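Local coordinates for geranyltranstransferase (PDB 2FTZ), which probably joins isopentenyl diphosphate to geranyl diphosphate, making farnesyl diphosphate, as a member of the polyprenyl synthetase family, at residues S82-D87 / D117-L122. Residues are numbered along the deposited sequence; the frame is centred on the assembly and turned at random. Where two conformers were deposited one is given.
Sequences SLIHDD and DGLFFL
The rings of F120 and H85 form an edge-to-face stack between two nearly antiparallel helices (156°), the F120 edge turned to the imidazole and the planes 82° apart. F120 CG lies anti to its own carbonyl carbon (chi1 -68°), which carries the ring across to H85 and S82. CE2 of F120 lies 3.8 Å from ND1 of H85. On the tight side, the CD1 methyls of I84 and L119 meet tip to tip at 3.5 Å, a snug pair whose side chains run nearly perpendicular. D117 OD1 comes in near the plane of the imidazole, 3.0 Å from CE1 of H85; NE2 is badly angled for a bond to this oxygen and uses L113 O instead. ND1 bonds D117 OD2 of the second subunit, and D117 OD2 returns the bond to H85 ND1 of that subunit, so this pairing bridges the dimer interface and fixes the imidazole's rotation. H85 immediately precedes D86 and D87, which with D92 make up the first aspartate-rich motif of trans-prenyltransferases, the one that in this family binds magnesium and the allylic diphosphate. The loose side is at S82, partly exposed, where F120 CE1 passes 3.8 Å from the backbone N. An alanine at F120 would probably open a gap between S82 and H85 and cost the imidazole its edge-to-face neighbour. S82 OG bonds back to H79 O.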
ATOM      1  N   SER A  82       6.739  -6.553  -1.886  1.00 26.02           N
ATOM      2  CA  SER A  82       7.766  -6.235  -0.868  1.00 27.19           C
ATOM      3  C   SER A  82       9.181  -6.546  -1.440  1.00 27.34           C
ATOM      4  O   SER A  82      10.166  -5.838  -1.128  1.00 29.75           O
ATOM      5  CB  SER A  82       7.463  -6.986   0.455  1.00 27.50           C
ATOM      6  OG  SER A  82       7.780  -8.350   0.384  1.00 35.06           O
ATOM      7  N   LEU A  83       9.275  -7.561  -2.286  1.00 23.71           N
ATOM      8  CA  LEU A  83      10.561  -7.921  -2.898  1.00 24.73           C
ATOM      9  C   LEU A  83      10.966  -6.887  -3.967  1.00 28.89           C
ATOM     10  O   LEU A  83      12.148  -6.551  -4.113  1.00 28.05           O
ATOM     11  CB  LEU A  83      10.458  -9.280  -3.561  1.00 27.08           C
ATOM     12  CG  LEU A  83      10.165 -10.478  -2.643  1.00 32.39           C
ATOM     13  CD1 LEU A  83      10.011 -11.794  -3.485  1.00 31.97           C
ATOM     14  CD2 LEU A  83      11.229 -10.538  -1.578  1.00 38.16           C
ATOM     15  N   ILE A  84       9.992  -6.432  -4.763  1.00 28.74           N
ATOM     16  CA  ILE A  84      10.271  -5.369  -5.727  1.00 28.04           C
ATOM     17  C   ILE A  84      10.880  -4.134  -5.022  1.00 29.36           C
ATOM     18  O   ILE A  84      11.901  -3.570  -5.459  1.00 32.00           O
ATOM     19  CB  ILE A  84       8.983  -4.918  -6.510  1.00 25.15           C
ATOM     20  CG1 ILE A  84       8.468  -6.056  -7.422  1.00 25.79           C
ATOM     21  CG2 ILE A  84       9.322  -3.691  -7.392  1.00 29.53           C
ATOM     22  CD1 ILE A  84       7.120  -5.680  -8.145  1.00 26.56           C
ATOM     23  N   HIS A  85      10.219  -3.656  -3.973  1.00 28.44           N
ATOM     24  CA  HIS A  85      10.712  -2.458  -3.287  1.00 30.39           C
ATOM     25  C   HIS A  85      12.090  -2.705  -2.587  1.00 32.66           C
ATOM     26  O   HIS A  85      12.982  -1.859  -2.678  1.00 33.61           O
ATOM     27  CB  HIS A  85       9.643  -1.925  -2.306  1.00 31.58           C
ATOM     28  CG  HIS A  85       8.610  -1.035  -2.969  1.00 28.92           C
ATOM     29  ND1 HIS A  85       7.787  -0.183  -2.241  1.00 32.01           N
ATOM     30  CD2 HIS A  85       8.287  -0.841  -4.274  1.00 31.07           C
ATOM     31  CE1 HIS A  85       6.984   0.468  -3.066  1.00 31.05           C
ATOM     32  NE2 HIS A  85       7.274   0.107  -4.313  1.00 26.83           N
ATOM     33  N   ASP A  86      12.252  -3.852  -1.924  1.00 33.50           N
ATOM     34  CA  ASP A  86      13.565  -4.223  -1.297  1.00 32.28           C
ATOM     35  C   ASP A  86      14.709  -4.195  -2.312  1.00 34.13           C
ATOM     36  O   ASP A  86      15.843  -3.803  -1.962  1.00 33.69           O
ATOM     37  CB  ASP A  86      13.418  -5.588  -0.597  0.50 31.38           C
ATOM     38  CG  ASP A  86      14.570  -5.911   0.308  0.50 35.36           C
ATOM     39  OD1 ASP A  86      14.787  -5.167   1.300  0.50 26.09           O
ATOM     40  OD2 ASP A  86      15.252  -6.925   0.049  0.50 26.96           O
ATOM     41  N   ASP A  87      14.449  -4.645  -3.551  1.00 33.31           N
ATOM     42  CA  ASP A  87      15.494  -4.752  -4.599  1.00 34.79           C
ATOM     43  C   ASP A  87      15.912  -3.403  -5.149  1.00 32.10           C
ATOM     44  O   ASP A  87      16.998  -3.267  -5.736  1.00 30.42           O
ATOM     45  CB  ASP A  87      15.030  -5.595  -5.819  1.00 34.25           C
ATOM     46  CG  ASP A  87      14.947  -7.099  -5.533  1.00 43.63           C
ATOM     47  OD1 ASP A  87      15.473  -7.590  -4.491  1.00 36.66           O
ATOM     48  OD2 ASP A  87      14.329  -7.796  -6.384  1.00 34.54           O
ATOM     49  N   ASP A 117       3.915  -0.680  -5.730  1.00 23.19           N
ATOM     50  CA  ASP A 117       2.726  -0.034  -5.173  1.00 21.04           C
ATOM     51  C   ASP A 117       1.445  -0.699  -5.672  1.00 21.80           C
ATOM     52  O   ASP A 117       0.550  -0.963  -4.896  1.00 21.45           O
ATOM     53  CB  ASP A 117       2.695   1.454  -5.513  1.00 23.26           C
ATOM     54  CG  ASP A 117       3.730   2.321  -4.698  1.00 28.57           C
ATOM     55  OD1 ASP A 117       4.444   1.813  -3.842  1.00 30.67           O
ATOM     56  OD2 ASP A 117       3.831   3.516  -5.033  1.00 29.45           O
ATOM     57  N   GLY A 118       1.367  -0.927  -6.995  1.00 21.76           N
ATOM     58  CA  GLY A 118       0.250  -1.622  -7.585  1.00 24.35           C
ATOM     59  C   GLY A 118      -0.060  -2.999  -6.982  1.00 22.40           C
ATOM     60  O   GLY A 118      -1.197  -3.302  -6.682  1.00 22.93           O
ATOM     61  N   LEU A 119       0.984  -3.797  -6.772  1.00 21.30           N
ATOM     62  CA  LEU A 119       0.865  -5.072  -6.151  1.00 20.91           C
ATOM     63  C   LEU A 119       0.360  -5.033  -4.753  1.00 20.96           C
ATOM     64  O   LEU A 119      -0.481  -5.844  -4.389  1.00 22.00           O
ATOM     65  CB  LEU A 119       2.190  -5.869  -6.255  1.00 19.85           C
ATOM     66  CG  LEU A 119       2.409  -6.462  -7.679  1.00 23.78           C
ATOM     67  CD1 LEU A 119       3.864  -6.846  -7.809  1.00 23.35           C
ATOM     68  CD2 LEU A 119       1.497  -7.660  -7.886  1.00 22.89           C
ATOM     69  N   PHE A 120       0.852  -4.099  -3.939  1.00 22.64           N
ATOM     70  CA  PHE A 120       0.286  -3.932  -2.609  1.00 23.76           C
ATOM     71  C   PHE A 120      -1.180  -3.578  -2.655  1.00 20.95           C
ATOM     72  O   PHE A 120      -1.991  -4.130  -1.898  1.00 21.05           O
ATOM     73  CB  PHE A 120       0.972  -2.777  -1.796  1.00 23.58           C
ATOM     74  CG  PHE A 120       2.381  -3.008  -1.401  1.00 33.81           C
ATOM     75  CD1 PHE A 120       2.746  -4.124  -0.659  1.00 30.78           C
ATOM     76  CD2 PHE A 120       3.333  -2.023  -1.638  1.00 31.67           C
ATOM     77  CE1 PHE A 120       4.098  -4.304  -0.221  1.00 34.70           C
ATOM     78  CE2 PHE A 120       4.671  -2.203  -1.236  1.00 35.11           C
ATOM     79  CZ  PHE A 120       5.051  -3.319  -0.526  1.00 32.35           C
ATOM     80  N   PHE A 121      -1.556  -2.648  -3.529  1.00 21.02           N
ATOM     81  CA  PHE A 121      -2.965  -2.265  -3.657  1.00 19.72           C
ATOM     82  C   PHE A 121      -3.881  -3.410  -4.131  1.00 21.15           C
ATOM     83  O   PHE A 121      -4.987  -3.595  -3.614  1.00 21.77           O
ATOM     84  CB  PHE A 121      -3.138  -1.034  -4.557  1.00 22.54           C
ATOM     85  CG  PHE A 121      -2.433   0.193  -4.055  1.00 18.46           C
ATOM     86  CD1 PHE A 121      -2.132   0.375  -2.703  1.00 24.16           C
ATOM     87  CD2 PHE A 121      -2.041   1.172  -4.937  1.00 21.39           C
ATOM     88  CE1 PHE A 121      -1.441   1.489  -2.297  1.00 27.43           C
ATOM     89  CE2 PHE A 121      -1.323   2.264  -4.525  1.00 24.14           C
ATOM     90  CZ  PHE A 121      -1.068   2.440  -3.188  1.00 22.82           C
ATOM     91  N   LEU A 122      -3.404  -4.172  -5.099  1.00 20.61           N
ATOM     92  CA  LEU A 122      -4.097  -5.382  -5.512  1.00 22.85           C
ATOM     93  C   LEU A 122      -4.235  -6.407  -4.391  1.00 24.67           C
ATOM     94  O   LEU A 122      -5.265  -7.066  -4.277  1.00 21.95           O
ATOM     95  CB  LEU A 122      -3.449  -5.935  -6.742  1.00 23.40           C
ATOM     96  CG  LEU A 122      -3.740  -5.132  -8.018  1.00 24.03           C
ATOM     97  CD1 LEU A 122      -2.961  -5.749  -9.183  1.00 25.52           C
ATOM     98  CD2 LEU A 122      -5.218  -5.006  -8.380  1.00 23.68           C
TER